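Local coordinates for protein diacylglycerol kinase (Bacillus anthracis, PDB 3S40) that probably phosphorylates diacylglycerol to phosphatidic acid with ATP as phosphate donor, at residues V11-P17 and D41-T47; N27-I31 and I113-A117; D52-Q58 and E78-L83; P34-F39 and A117-E123. The contacts are given in a common frame with arbitrary orientation. Numbering follows the deposited sequence.

Contact 1: residues V11-P17 and D41-T47; sequences VLLIVNP and DLHILHT
Two extended, neighbouring parallel strands, 11-15 and 42-46, lie in register from V11 beside L42 to V15 beside H46, with V15 CA 4.6 Å from H46 CA and axes 4.7 Å apart at -19°. Main-chain hydrogen bonds alternate: V11 N to D41 O (3.0 Å), H43 N to V11 O (2.8 Å), L13 N to H43 O (2.7 Å), L45 N to L13 O (3.0 Å), V15 N to L45 O (2.8 Å) and T47 N to V15 O (2.8 Å). A water bridges V11 O and D41 OD1, 2.8 Å from each. Apolar contacts divide between the faces. V11, L13 and V15 (all chi1 t) share one with L42 and I44, where V11 CG1 meets L42 CD1 at 3.6 Å and V15 CG2 meets I44 CG2 at 4.1 Å; helix 24-38 covers this side. On the other, L12 CD1 touches L45 CD1 at 3.9 Å beneath helix 52-60, and I14 CG2 reaches T47 CG2 at 3.7 Å. L12 and I14 bond through their backbones to strand 66-71, so 11-15 is an inner strand and 42-46 an edge. With helix 24-38 as the crossover, the pair forms the first beta-alpha-beta unit of the kinase's three-layer alpha/beta domain.

Contact 2: residues N27-I31 and I113-A117; sequences NLTKI and IAEAA
In an alpha/beta domain, helices on one face of a parallel sheet pack against each other as well as against the strands. Helices 24-38 and 113-120 do so here through 27-31 and 113-117, whose axes approach to 8.5 Å at -35°, running roughly the same way. I113 loses the most surface. Its p, t rotamer sends CD1 across the gap to 3.6 Å from N27 OD1, while its CG1 lies 3.9 Å from K30 CD. I31, also p, t, answers from the facing helix: its CG2 is 3.9 Å from I113 CB. Both isoleucines rest on F70 and I95 of the sheet beneath. K30 closes the outer side with an extended chain (m, t, t, t), its CB 4.1 Å from A114 CB. Small residues permit the close approach, with K30 CA and A114 CA 4.7 Å apart, and I31 CA and A117 CA 5.2 Å. A117 points its methyl at the partner helix, so that A117 CB lies 3.8 Å from I31 CB and 3.5 Å from I31 O.

Contact 3: residues D52-Q58 and E78-L83; sequences DATKYCQ and ECTNGL
A glycine can let two helices approach closely, and this pair on one face of the alpha/beta domain's parallel sheet uses G82 in that way. Helical segments 52-58 and 78-83 run in the same general direction, with axes 7.8 Å apart at -37°. They come nearest where T54 CA and G82 CA lie 4.5 Å apart. A side chain on G82 would point into the neighbour, crowding C57 CB and T54 O; without one, T54 CG2 settles 3.7 Å from G82 CA. C57, the most deeply covered residue, projects toward the other helix with chi1 m. It fits between C79 and L83, its SG 3.5 Å from C79 SG and its CB 3.5 Å from L83 CD1, and beneath it C57 touches I14 of the sheet. A53 is a low bump beside them, its CB 4.3 Å from C79 SG. Polar groups fasten both ends. E78 extends (m, t) along the start of helix 52-60, where its OE1 accepts from T54 N at 3.1 Å and its OE2 takes the backbone NH of G51. T54, with chi1 m, turns its hydroxyl back, and OG1 donates to E78 O at 3.0 Å. At the far end Q58 (m, t) reaches across the rim, where its NE2 makes a weak hydrogen bond to G82 O at 3.3 Å.

Contact 4: residues P34-F39 and A117-E123; sequences PLAAAF and AKLITKE
The last turn of helix 24-38 packs on segment 117-123 of the neighbouring helix through side chains in well-defined rotamers, T121 excepted, whose chi1 of -102° lies between wells. Helix 24-38 is kinked at P34, whose nitrogen makes no bond to the preceding turn; its CB points toward the partner, with P34 CG 4.0 Å from A117 CB and P34 CB 4.1 Å from K118 CG. One turn on, A38 CB lies 3.3 Å from T121 OG1, and the CA atoms of A38 and T121 are 6.2 Å apart. Facing the sheet, L35 (m, t) brings CD2 to 4.1 Å from CG2 of I120 (also m, t) and to 3.6 Å from A117 O. F39 leaves the helix with phi/psi -113/106 and chi1 m, placing CZ 4.0 Å from I120 CG2. A type I turn from I120 to E123, whose phi is positive, brings E123 OE2 to the F39 ring edge, 3.4 Å from CE1; OE2 is hydrogen-bonded to T6 OG1 and OE1 to K7 N. L35, F39 and I120 all reach strand 66-71, giving the helix-on-sheet packing of an alpha/beta sandwich.

Together the contacts sample the two helical layers and the sheet of one alpha/beta domain. Contact 1 is the hub, its centre 12 to 14 Å from each of the others. On one face, V15 CG2 touches L28 CD1 of contact 2 at 4.3 Å, and V11 CG2 touches F39 CG of contact 4 at 3.6 Å. On the other, I14 CD1 packs 3.8 Å from C57 SG of contact 3. Contacts 2 and 4 are successive parts of one helix-helix interface, with centres 10 Å apart and A117 in common. Contact 3 lies across the sheet, its centre 22 Å from each of theirs, with nearest atoms about 13 and 12 Å away.

Contact 1: residues V11-P17 and D41-T47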
loop_
_atom_site.group_PDB
_atom_site.type_symbol
_atom_site.label_atom_id
_atom_site.label_comp_id
_atom_site.label_asym_id
_atom_site.label_seq_id
_atom_site.Cartn_x
_atom_site.Cartn_y
_atom_site.Cartn_z
ATOM N N VAL A 11 -13.072 -15.876 -10.620
ATOM C CA VAL A 11 -12.504 -14.534 -10.543
ATOM C C VAL A 11 -13.620 -13.506 -10.357
ATOM O O VAL A 11 -14.680 -13.580 -11.003
ATOM C CB VAL A 11 -11.683 -14.199 -11.822
ATOM C CG1 VAL A 11 -11.096 -12.789 -11.753
ATOM C CG2 VAL A 11 -10.590 -15.258 -12.070
ATOM N N LEU A 12 -13.375 -12.563 -9.457
ATOM C CA LEU A 12 -14.174 -11.349 -9.326
ATOM C C LEU A 12 -13.385 -10.119 -9.763
ATOM O O LEU A 12 -12.261 -9.905 -9.302
ATOM C CB LEU A 12 -14.581 -11.153 -7.871
ATOM C CG LEU A 12 -15.187 -9.783 -7.533
ATOM C CD1 LEU A 12 -16.503 -9.538 -8.289
ATOM C CD2 LEU A 12 -15.367 -9.654 -6.033
ATOM N N LEU A 13 -13.981 -9.305 -10.632
ATOM C CA LEU A 13 -13.450 -7.989 -10.978
ATOM C C LEU A 13 -14.345 -6.900 -10.391
ATOM O O LEU A 13 -15.539 -6.808 -10.717
ATOM C CB LEU A 13 -13.352 -7.820 -12.515
ATOM C CG LEU A 13 -13.037 -6.407 -13.040
ATOM C CD1 LEU A 13 -11.611 -5.998 -12.642
ATOM C CD2 LEU A 13 -13.193 -6.260 -14.562
ATOM N N ILE A 14 -13.776 -6.084 -9.515
ATOM C CA ILE A 14 -14.501 -4.940 -8.950
ATOM C C ILE A 14 -14.121 -3.708 -9.735
ATOM O O ILE A 14 -12.940 -3.402 -9.883
ATOM C CB ILE A 14 -14.175 -4.715 -7.456
ATOM C CG1 ILE A 14 -14.607 -5.942 -6.647
ATOM C CG2 ILE A 14 -14.863 -3.421 -6.921
ATOM C CD1 ILE A 14 -14.006 -6.029 -5.238
ATOM N N VAL A 15 -15.127 -3.009 -10.247
ATOM C CA VAL A 15 -14.903 -1.822 -11.065
ATOM C C VAL A 15 -15.452 -0.570 -10.405
ATOM O O VAL A 15 -16.644 -0.495 -10.111
ATOM C CB VAL A 15 -15.601 -1.951 -12.431
ATOM C CG1 VAL A 15 -15.576 -0.609 -13.169
ATOM C CG2 VAL A 15 -14.943 -3.061 -13.258
ATOM N N ASN A 16 -14.577 0.405 -10.180
ATOM C CA ASN A 16 -15.001 1.758 -9.820
ATOM C C ASN A 16 -15.258 2.533 -11.108
ATOM O O ASN A 16 -14.316 2.857 -11.839
ATOM C CB ASN A 16 -13.919 2.447 -8.979
ATOM C CG ASN A 16 -14.285 3.875 -8.605
ATOM O OD1 ASN A 16 -15.344 4.372 -8.969
ATOM N ND2 ASN A 16 -13.406 4.537 -7.863
ATOM N N PRO A 17 -16.539 2.822 -11.399
ATOM C CA PRO A 17 -16.925 3.408 -12.688
ATOM C C PRO A 17 -16.302 4.780 -12.877
ATOM O O PRO A 17 -16.134 5.238 -14.006
ATOM C CB PRO A 17 -18.456 3.522 -12.584
ATOM C CG PRO A 17 -18.851 2.610 -11.465
ATOM C CD PRO A 17 -17.698 2.633 -10.510
ATOM N N ASP A 41 -14.652 -18.242 -15.737
ATOM C CA ASP A 41 -15.720 -17.854 -14.808
ATOM C C ASP A 41 -15.355 -16.541 -14.151
ATOM O O ASP A 41 -14.576 -16.494 -13.193
ATOM C CB ASP A 41 -15.941 -18.929 -13.741
ATOM C CG ASP A 41 -17.089 -18.601 -12.778
ATOM O OD1 ASP A 41 -17.435 -17.415 -12.573
ATOM O OD2 ASP A 41 -17.643 -19.548 -12.186
ATOM N N LEU A 42 -15.947 -15.475 -14.661
ATOM C CA LEU A 42 -15.541 -14.135 -14.304
ATOM C C LEU A 42 -16.759 -13.305 -13.919
ATOM O O LEU A 42 -17.717 -13.200 -14.668
ATOM C CB LEU A 42 -14.816 -13.495 -15.484
ATOM C CG LEU A 42 -14.475 -12.004 -15.388
ATOM C CD1 LEU A 42 -13.540 -11.769 -14.210
ATOM C CD2 LEU A 42 -13.838 -11.490 -16.702
ATOM N N HIS A 43 -16.714 -12.706 -12.748
ATOM C CA HIS A 43 -17.852 -11.971 -12.255
ATOM C C HIS A 43 -17.435 -10.514 -12.121
ATOM O O HIS A 43 -16.395 -10.193 -11.521
ATOM C CB HIS A 43 -18.310 -12.563 -10.909
ATOM C CG HIS A 43 -19.670 -12.106 -10.482
ATOM N ND1 HIS A 43 -20.382 -12.721 -9.480
ATOM C CD2 HIS A 43 -20.459 -11.107 -10.945
ATOM C CE1 HIS A 43 -21.547 -12.116 -9.334
ATOM N NE2 HIS A 43 -21.617 -11.130 -10.210
ATOM N N ILE A 44 -18.220 -9.631 -12.713
ATOM C CA ILE A 44 -17.875 -8.218 -12.744
ATOM C C ILE A 44 -18.912 -7.395 -12.019
ATOM O O ILE A 44 -20.095 -7.465 -12.349
ATOM C CB ILE A 44 -17.774 -7.712 -14.171
ATOM C CG1 ILE A 44 -16.804 -8.562 -14.974
ATOM C CG2 ILE A 44 -17.352 -6.247 -14.197
ATOM C CD1 ILE A 44 -16.659 -8.086 -16.429
ATOM N N LEU A 45 -18.468 -6.606 -11.041
ATOM C CA LEU A 45 -19.373 -5.775 -10.251
ATOM C C LEU A 45 -18.906 -4.341 -10.236
ATOM O O LEU A 45 -17.737 -4.067 -9.958
ATOM C CB LEU A 45 -19.445 -6.273 -8.800
ATOM C CG LEU A 45 -19.947 -7.690 -8.518
ATOM C CD1 LEU A 45 -19.820 -7.977 -7.011
ATOM C CD2 LEU A 45 -21.405 -7.889 -8.995
ATOM N N HIS A 46 -19.813 -3.411 -10.512
ATOM C CA HIS A 46 -19.469 -2.004 -10.377
ATOM C C HIS A 46 -19.726 -1.571 -8.946
ATOM O O HIS A 46 -20.676 -2.037 -8.338
ATOM C CB HIS A 46 -20.306 -1.155 -11.319
ATOM C CG HIS A 46 -20.161 -1.526 -12.761
ATOM N ND1 HIS A 46 -20.696 -0.765 -13.781
ATOM C CD2 HIS A 46 -19.543 -2.574 -13.355
ATOM C CE1 HIS A 46 -20.416 -1.332 -14.939
ATOM N NE2 HIS A 46 -19.712 -2.428 -14.710
ATOM N N THR A 47 -18.870 -0.711 -8.391
ATOM C CA THR A 47 -19.184 -0.067 -7.110
ATOM C C THR A 47 -20.193 1.051 -7.364
ATOM O O THR A 47 -20.274 1.560 -8.469
ATOM C CB THR A 47 -17.942 0.569 -6.453
ATOM O OG1 THR A 47 -17.282 1.418 -7.406
ATOM C CG2 THR A 47 -16.958 -0.515 -5.976
HETATM O O HOH W 1 -16.534 -15.660 -10.523
#

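Contact 2: residues N27-I31 and I113-A117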
loop_
_atom_site.group_PDB
_atom_site.type_symbol
_atom_site.label_atom_id
_atom_site.label_comp_id
_atom_site.label_asym_id
_atom_site.label_seq_id
_atom_site.Cartn_x
_atom_site.Cartn_y
_atom_site.Cartn_z
ATOM N N ASN A 27 -12.351 2.352 -20.920
ATOM C CA ASN A 27 -11.589 1.587 -19.940
ATOM C C ASN A 27 -11.932 0.099 -19.954
ATOM O O ASN A 27 -11.061 -0.763 -19.868
ATOM C CB ASN A 27 -11.795 2.175 -18.547
ATOM C CG ASN A 27 -11.233 3.575 -18.435
ATOM O OD1 ASN A 27 -10.334 3.951 -19.193
ATOM N ND2 ASN A 27 -11.758 4.357 -17.504
ATOM N N LEU A 28 -13.219 -0.201 -20.066
ATOM C CA LEU A 28 -13.651 -1.579 -20.019
ATOM C C LEU A 28 -13.254 -2.336 -21.292
ATOM O O LEU A 28 -13.042 -3.552 -21.267
ATOM C CB LEU A 28 -15.150 -1.625 -19.763
ATOM C CG LEU A 28 -15.627 -2.092 -18.389
ATOM C CD1 LEU A 28 -14.611 -1.817 -17.310
ATOM C CD2 LEU A 28 -16.991 -1.481 -18.039
ATOM N N THR A 29 -13.122 -1.611 -22.397
ATOM C CA THR A 29 -12.638 -2.209 -23.640
ATOM C C THR A 29 -11.180 -2.616 -23.462
ATOM O O THR A 29 -10.700 -3.578 -24.053
ATOM C CB THR A 29 -12.711 -1.194 -24.788
ATOM O OG1 THR A 29 -14.086 -0.887 -25.048
ATOM C CG2 THR A 29 -12.059 -1.755 -26.051
ATOM N N LYS A 30 -10.470 -1.868 -22.639
ATOM C CA LYS A 30 -9.063 -2.164 -22.420
ATOM C C LYS A 30 -8.854 -3.327 -21.451
ATOM O O LYS A 30 -7.967 -4.157 -21.649
ATOM C CB LYS A 30 -8.353 -0.914 -21.940
ATOM C CG LYS A 30 -8.251 0.151 -23.005
ATOM C CD LYS A 30 -7.673 1.438 -22.437
ATOM C CE LYS A 30 -7.606 2.529 -23.495
ATOM N NZ LYS A 30 -6.957 3.773 -22.966
ATOM N N ILE A 31 -9.670 -3.416 -20.412
ATOM C CA ILE A 31 -9.335 -4.392 -19.375
ATOM C C ILE A 31 -10.138 -5.677 -19.386
ATOM O O ILE A 31 -9.629 -6.719 -19.022
ATOM C CB ILE A 31 -9.371 -3.777 -17.957
ATOM C CG1 ILE A 31 -10.798 -3.590 -17.472
ATOM C CG2 ILE A 31 -8.582 -2.471 -17.920
ATOM C CD1 ILE A 31 -10.889 -2.843 -16.140
ATOM N N ILE A 113 -3.516 0.584 -18.449
ATOM C CA ILE A 113 -4.460 -0.374 -17.875
ATOM C C ILE A 113 -4.643 -1.609 -18.743
ATOM O O ILE A 113 -4.855 -2.698 -18.218
ATOM C CB ILE A 113 -5.808 0.256 -17.519
ATOM C CG1 ILE A 113 -6.522 0.764 -18.772
ATOM C CG2 ILE A 113 -5.605 1.382 -16.505
ATOM C CD1 ILE A 113 -7.878 1.365 -18.466
ATOM N N ALA A 114 -4.524 -1.458 -20.063
ATOM C CA ALA A 114 -4.604 -2.618 -20.948
ATOM C C ALA A 114 -3.494 -3.609 -20.607
ATOM O O ALA A 114 -3.728 -4.816 -20.531
ATOM C CB ALA A 114 -4.517 -2.196 -22.432
ATOM N N GLU A 115 -2.278 -3.090 -20.433
ATOM C CA GLU A 115 -1.114 -3.915 -20.073
ATOM C C GLU A 115 -1.238 -4.540 -18.682
ATOM O O GLU A 115 -0.834 -5.685 -18.467
ATOM C CB GLU A 115 0.178 -3.096 -20.154
ATOM C CG GLU A 115 0.523 -2.643 -21.567
ATOM C CD GLU A 115 0.560 -3.807 -22.544
ATOM O OE1 GLU A 115 1.119 -4.866 -22.186
ATOM O OE2 GLU A 115 0.018 -3.668 -23.665
ATOM N N ALA A 116 -1.782 -3.769 -17.746
ATOM C CA ALA A 116 -2.059 -4.256 -16.403
ATOM C C ALA A 116 -3.030 -5.449 -16.409
ATOM O O ALA A 116 -2.857 -6.383 -15.632
ATOM C CB ALA A 116 -2.613 -3.117 -15.536
ATOM N N ALA A 117 -4.069 -5.397 -17.253
ATOM C CA ALA A 117 -5.038 -6.487 -17.320
ATOM C C ALA A 117 -4.380 -7.744 -17.891
ATOM O O ALA A 117 -4.605 -8.830 -17.409
ATOM C CB ALA A 117 -6.294 -6.075 -18.184
#

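Contact 3: residues D52-Q58 and E78-L83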
loop_
_atom_site.group_PDB
_atom_site.type_symbol
_atom_site.label_atom_id
_atom_site.label_comp_id
_atom_site.label_asym_id
_atom_site.label_seq_id
_atom_site.Cartn_x
_atom_site.Cartn_y
_atom_site.Cartn_z
ATOM N N ASP A 52 -18.617 -0.006 -0.965
ATOM C CA ASP A 52 -19.015 -1.145 -1.812
ATOM C C ASP A 52 -17.880 -2.136 -2.090
ATOM O O ASP A 52 -18.071 -3.344 -2.038
ATOM C CB ASP A 52 -19.593 -0.671 -3.140
ATOM C CG ASP A 52 -21.012 -0.135 -3.009
ATOM O OD1 ASP A 52 -21.593 -0.236 -1.906
ATOM O OD2 ASP A 52 -21.547 0.375 -4.016
ATOM N N ALA A 53 -16.708 -1.620 -2.417
ATOM C CA ALA A 53 -15.588 -2.496 -2.714
ATOM C C ALA A 53 -15.298 -3.370 -1.488
ATOM O O ALA A 53 -15.132 -4.576 -1.598
ATOM C CB ALA A 53 -14.357 -1.676 -3.145
ATOM N N THR A 54 -15.279 -2.752 -0.317
ATOM C CA THR A 54 -15.092 -3.491 0.932
ATOM C C THR A 54 -16.165 -4.571 1.095
ATOM O O THR A 54 -15.847 -5.711 1.424
ATOM C CB THR A 54 -15.112 -2.547 2.163
ATOM O OG1 THR A 54 -14.094 -1.544 2.020
ATOM C CG2 THR A 54 -14.900 -3.323 3.454
ATOM N N LYS A 55 -17.429 -4.214 0.878
ATOM C CA LYS A 55 -18.504 -5.191 1.031
ATOM C C LYS A 55 -18.417 -6.306 -0.004
ATOM O O LYS A 55 -18.734 -7.441 0.307
ATOM C CB LYS A 55 -19.886 -4.537 0.964
ATOM C CG LYS A 55 -20.177 -3.632 2.127
ATOM C CD LYS A 55 -21.395 -2.778 1.872
ATOM C CE LYS A 55 -21.488 -1.648 2.900
ATOM N NZ LYS A 55 -22.731 -0.837 2.722
ATOM N N TYR A 56 -18.003 -5.989 -1.231
ATOM C CA TYR A 56 -17.929 -7.028 -2.258
ATOM C C TYR A 56 -16.809 -7.992 -1.899
ATOM O O TYR A 56 -16.967 -9.212 -2.023
ATOM C CB TYR A 56 -17.660 -6.459 -3.651
ATOM C CG TYR A 56 -18.708 -5.534 -4.219
ATOM C CD1 TYR A 56 -20.011 -5.529 -3.745
ATOM C CD2 TYR A 56 -18.379 -4.652 -5.254
ATOM C CE1 TYR A 56 -20.976 -4.664 -4.298
ATOM C CE2 TYR A 56 -19.318 -3.797 -5.802
ATOM C CZ TYR A 56 -20.613 -3.806 -5.327
ATOM O OH TYR A 56 -21.524 -2.938 -5.881
ATOM N N CYS A 57 -15.684 -7.443 -1.435
ATOM C CA CYS A 57 -14.559 -8.289 -1.046
ATOM C C CYS A 57 -14.990 -9.268 0.013
ATOM O O CYS A 57 -14.723 -10.461 -0.092
ATOM C CB CYS A 57 -13.366 -7.465 -0.539
ATOM S SG CYS A 57 -12.431 -6.667 -1.874
ATOM N N GLN A 58 -15.662 -8.752 1.033
ATOM C CA GLN A 58 -16.083 -9.574 2.159
ATOM C C GLN A 58 -17.129 -10.610 1.758
ATOM O O GLN A 58 -17.114 -11.721 2.254
ATOM C CB GLN A 58 -16.559 -8.695 3.321
ATOM C CG GLN A 58 -15.356 -8.021 3.995
ATOM C CD GLN A 58 -15.715 -7.036 5.083
ATOM O OE1 GLN A 58 -16.856 -6.593 5.195
ATOM N NE2 GLN A 58 -14.727 -6.670 5.881
ATOM N N GLU A 78 -9.873 0.074 0.209
ATOM C CA GLU A 78 -11.116 -0.557 0.631
ATOM C C GLU A 78 -10.964 -2.060 0.587
ATOM O O GLU A 78 -11.461 -2.764 1.461
ATOM C CB GLU A 78 -12.293 -0.141 -0.256
ATOM C CG GLU A 78 -12.909 1.187 0.124
ATOM C CD GLU A 78 -14.309 1.344 -0.463
ATOM O OE1 GLU A 78 -15.004 0.316 -0.636
ATOM O OE2 GLU A 78 -14.704 2.490 -0.754
ATOM N N CYS A 79 -10.292 -2.548 -0.452
ATOM C CA CYS A 79 -10.069 -3.977 -0.593
ATOM C C CYS A 79 -9.156 -4.523 0.506
ATOM O O CYS A 79 -9.455 -5.555 1.104
ATOM C CB CYS A 79 -9.506 -4.304 -1.987
ATOM S SG CYS A 79 -10.711 -3.981 -3.321
ATOM N N THR A 80 -8.051 -3.825 0.764
ATOM C CA THR A 80 -7.092 -4.235 1.807
ATOM C C THR A 80 -7.804 -4.419 3.119
ATOM O O THR A 80 -7.694 -5.444 3.767
ATOM C CB THR A 80 -6.070 -3.134 2.097
ATOM O OG1 THR A 80 -5.407 -2.761 0.894
ATOM C CG2 THR A 80 -5.046 -3.610 3.143
ATOM N N ASN A 81 -8.525 -3.377 3.505
ATOM C CA ASN A 81 -9.321 -3.404 4.718
ATOM C C ASN A 81 -10.436 -4.416 4.702
ATOM O O ASN A 81 -10.789 -4.963 5.735
ATOM C CB ASN A 81 -9.874 -2.020 5.004
ATOM C CG ASN A 81 -8.918 -1.203 5.808
ATOM O OD1 ASN A 81 -9.114 -1.012 7.009
ATOM N ND2 ASN A 81 -7.834 -0.758 5.170
ATOM N N GLY A 82 -11.001 -4.656 3.527
ATOM C CA GLY A 82 -12.020 -5.673 3.389
ATOM C C GLY A 82 -11.457 -7.056 3.632
ATOM O O GLY A 82 -12.025 -7.847 4.370
ATOM N N LEU A 83 -10.323 -7.350 3.020
ATOM C CA LEU A 83 -9.786 -8.711 3.055
ATOM C C LEU A 83 -8.949 -9.010 4.284
ATOM O O LEU A 83 -9.003 -10.120 4.825
ATOM C CB LEU A 83 -8.938 -8.964 1.817
ATOM C CG LEU A 83 -9.592 -9.588 0.581
ATOM C CD1 LEU A 83 -11.075 -9.800 0.780
ATOM C CD2 LEU A 83 -9.304 -8.765 -0.667
HETATM O O HOH W 2 -16.447 1.607 -3.305
#

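Contact 4: residues P34-F39 and A117-E123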
loop_
_atom_site.group_PDB
_atom_site.type_symbol
_atom_site.label_atom_id
_atom_site.label_comp_id
_atom_site.label_asym_id
_atom_site.label_seq_id
_atom_site.Cartn_x
_atom_site.Cartn_y
_atom_site.Cartn_z
ATOM N N PRO A 34 -9.157 -9.316 -22.241
ATOM C CA PRO A 34 -8.132 -10.303 -21.875
ATOM C C PRO A 34 -8.532 -11.111 -20.633
ATOM O O PRO A 34 -8.245 -12.302 -20.558
ATOM C CB PRO A 34 -6.884 -9.447 -21.581
ATOM C CG PRO A 34 -7.366 -8.040 -21.489
ATOM C CD PRO A 34 -8.630 -7.941 -22.275
ATOM N N LEU A 35 -9.203 -10.479 -19.681
ATOM C CA LEU A 35 -9.625 -11.192 -18.488
ATOM C C LEU A 35 -10.697 -12.216 -18.847
ATOM O O LEU A 35 -10.659 -13.361 -18.403
ATOM C CB LEU A 35 -10.148 -10.207 -17.443
ATOM C CG LEU A 35 -9.112 -9.169 -17.017
ATOM C CD1 LEU A 35 -9.726 -8.192 -16.021
ATOM C CD2 LEU A 35 -7.894 -9.861 -16.411
ATOM N N ALA A 36 -11.660 -11.805 -19.661
ATOM C CA ALA A 36 -12.734 -12.715 -19.990
ATOM C C ALA A 36 -12.205 -13.882 -20.826
ATOM O O ALA A 36 -12.695 -15.002 -20.720
ATOM C CB ALA A 36 -13.891 -11.958 -20.703
ATOM N N ALA A 37 -11.184 -13.627 -21.637
ATOM C CA ALA A 37 -10.596 -14.688 -22.447
ATOM C C ALA A 37 -9.831 -15.674 -21.592
ATOM O O ALA A 37 -9.834 -16.869 -21.868
ATOM C CB ALA A 37 -9.675 -14.113 -23.525
ATOM N N ALA A 38 -9.162 -15.161 -20.564
ATOM C CA ALA A 38 -8.258 -15.971 -19.758
ATOM C C ALA A 38 -9.005 -16.756 -18.694
ATOM O O ALA A 38 -8.661 -17.897 -18.424
ATOM C CB ALA A 38 -7.174 -15.101 -19.112
ATOM N N PHE A 39 -10.038 -16.153 -18.108
ATOM C CA PHE A 39 -10.735 -16.768 -16.973
ATOM C C PHE A 39 -12.182 -17.191 -17.295
ATOM O O PHE A 39 -13.070 -16.359 -17.377
ATOM C CB PHE A 39 -10.718 -15.803 -15.783
ATOM C CG PHE A 39 -9.341 -15.273 -15.447
ATOM C CD1 PHE A 39 -8.305 -16.144 -15.109
ATOM C CD2 PHE A 39 -9.087 -13.913 -15.454
ATOM C CE1 PHE A 39 -7.041 -15.661 -14.784
ATOM C CE2 PHE A 39 -7.830 -13.420 -15.135
ATOM C CZ PHE A 39 -6.795 -14.306 -14.796
ATOM N N ALA A 117 -4.069 -5.397 -17.253
ATOM C CA ALA A 117 -5.038 -6.487 -17.320
ATOM C C ALA A 117 -4.380 -7.744 -17.891
ATOM O O ALA A 117 -4.605 -8.830 -17.409
ATOM C CB ALA A 117 -6.294 -6.075 -18.184
ATOM N N LYS A 118 -3.558 -7.571 -18.922
ATOM C CA LYS A 118 -2.834 -8.685 -19.521
ATOM C C LYS A 118 -1.837 -9.344 -18.560
ATOM O O LYS A 118 -1.732 -10.567 -18.518
ATOM C CB LYS A 118 -2.128 -8.228 -20.798
ATOM C CG LYS A 118 -3.129 -7.723 -21.831
ATOM C CD LYS A 118 -2.449 -7.148 -23.051
ATOM C CE LYS A 118 -3.464 -6.488 -23.959
ATOM N NZ LYS A 118 -2.792 -5.864 -25.131
ATOM N N LEU A 119 -1.129 -8.520 -17.794
ATOM C CA LEU A 119 -0.289 -9.001 -16.695
ATOM C C LEU A 119 -1.039 -9.980 -15.769
ATOM O O LEU A 119 -0.531 -11.048 -15.435
ATOM C CB LEU A 119 0.261 -7.820 -15.878
ATOM C CG LEU A 119 1.118 -8.262 -14.673
ATOM C CD1 LEU A 119 2.445 -8.828 -15.136
ATOM C CD2 LEU A 119 1.322 -7.111 -13.712
ATOM N N ILE A 120 -2.254 -9.630 -15.366
ATOM C CA ILE A 120 -3.005 -10.499 -14.452
ATOM C C ILE A 120 -3.166 -11.867 -15.090
ATOM O O ILE A 120 -3.149 -12.896 -14.427
ATOM C CB ILE A 120 -4.388 -9.905 -14.157
ATOM C CG1 ILE A 120 -4.223 -8.600 -13.383
ATOM C CG2 ILE A 120 -5.266 -10.925 -13.433
ATOM C CD1 ILE A 120 -5.507 -7.821 -13.173
ATOM N N THR A 121 -3.296 -11.840 -16.404
ATOM C CA THR A 121 -3.470 -13.011 -17.241
ATOM C C THR A 121 -2.269 -13.958 -17.155
ATOM O O THR A 121 -2.376 -15.140 -17.452
ATOM C CB THR A 121 -3.663 -12.509 -18.694
ATOM O OG1 THR A 121 -5.049 -12.565 -19.042
ATOM C CG2 THR A 121 -2.812 -13.247 -19.681
ATOM N N LYS A 122 -1.124 -13.437 -16.743
ATOM C CA LYS A 122 0.074 -14.265 -16.652
ATOM C C LYS A 122 0.134 -14.966 -15.312
ATOM O O LYS A 122 0.957 -15.869 -15.101
ATOM C CB LYS A 122 1.325 -13.430 -16.879
ATOM C CG LYS A 122 1.405 -12.778 -18.256
ATOM C CD LYS A 122 1.205 -13.796 -19.380
ATOM C CE LYS A 122 1.355 -13.140 -20.752
ATOM N NZ LYS A 122 0.837 -14.024 -21.837
ATOM N N GLU A 123 -0.732 -14.544 -14.398
ATOM C CA GLU A 123 -0.842 -15.217 -13.102
ATOM C C GLU A 123 0.464 -15.340 -12.280
ATOM O O GLU A 123 0.699 -16.361 -11.644
ATOM C CB GLU A 123 -1.428 -16.610 -13.309
ATOM C CG GLU A 123 -2.751 -16.601 -14.066
ATOM C CD GLU A 123 -3.489 -17.941 -14.017
ATOM O OE1 GLU A 123 -3.005 -18.901 -13.367
ATOM O OE2 GLU A 123 -4.563 -18.026 -14.640
#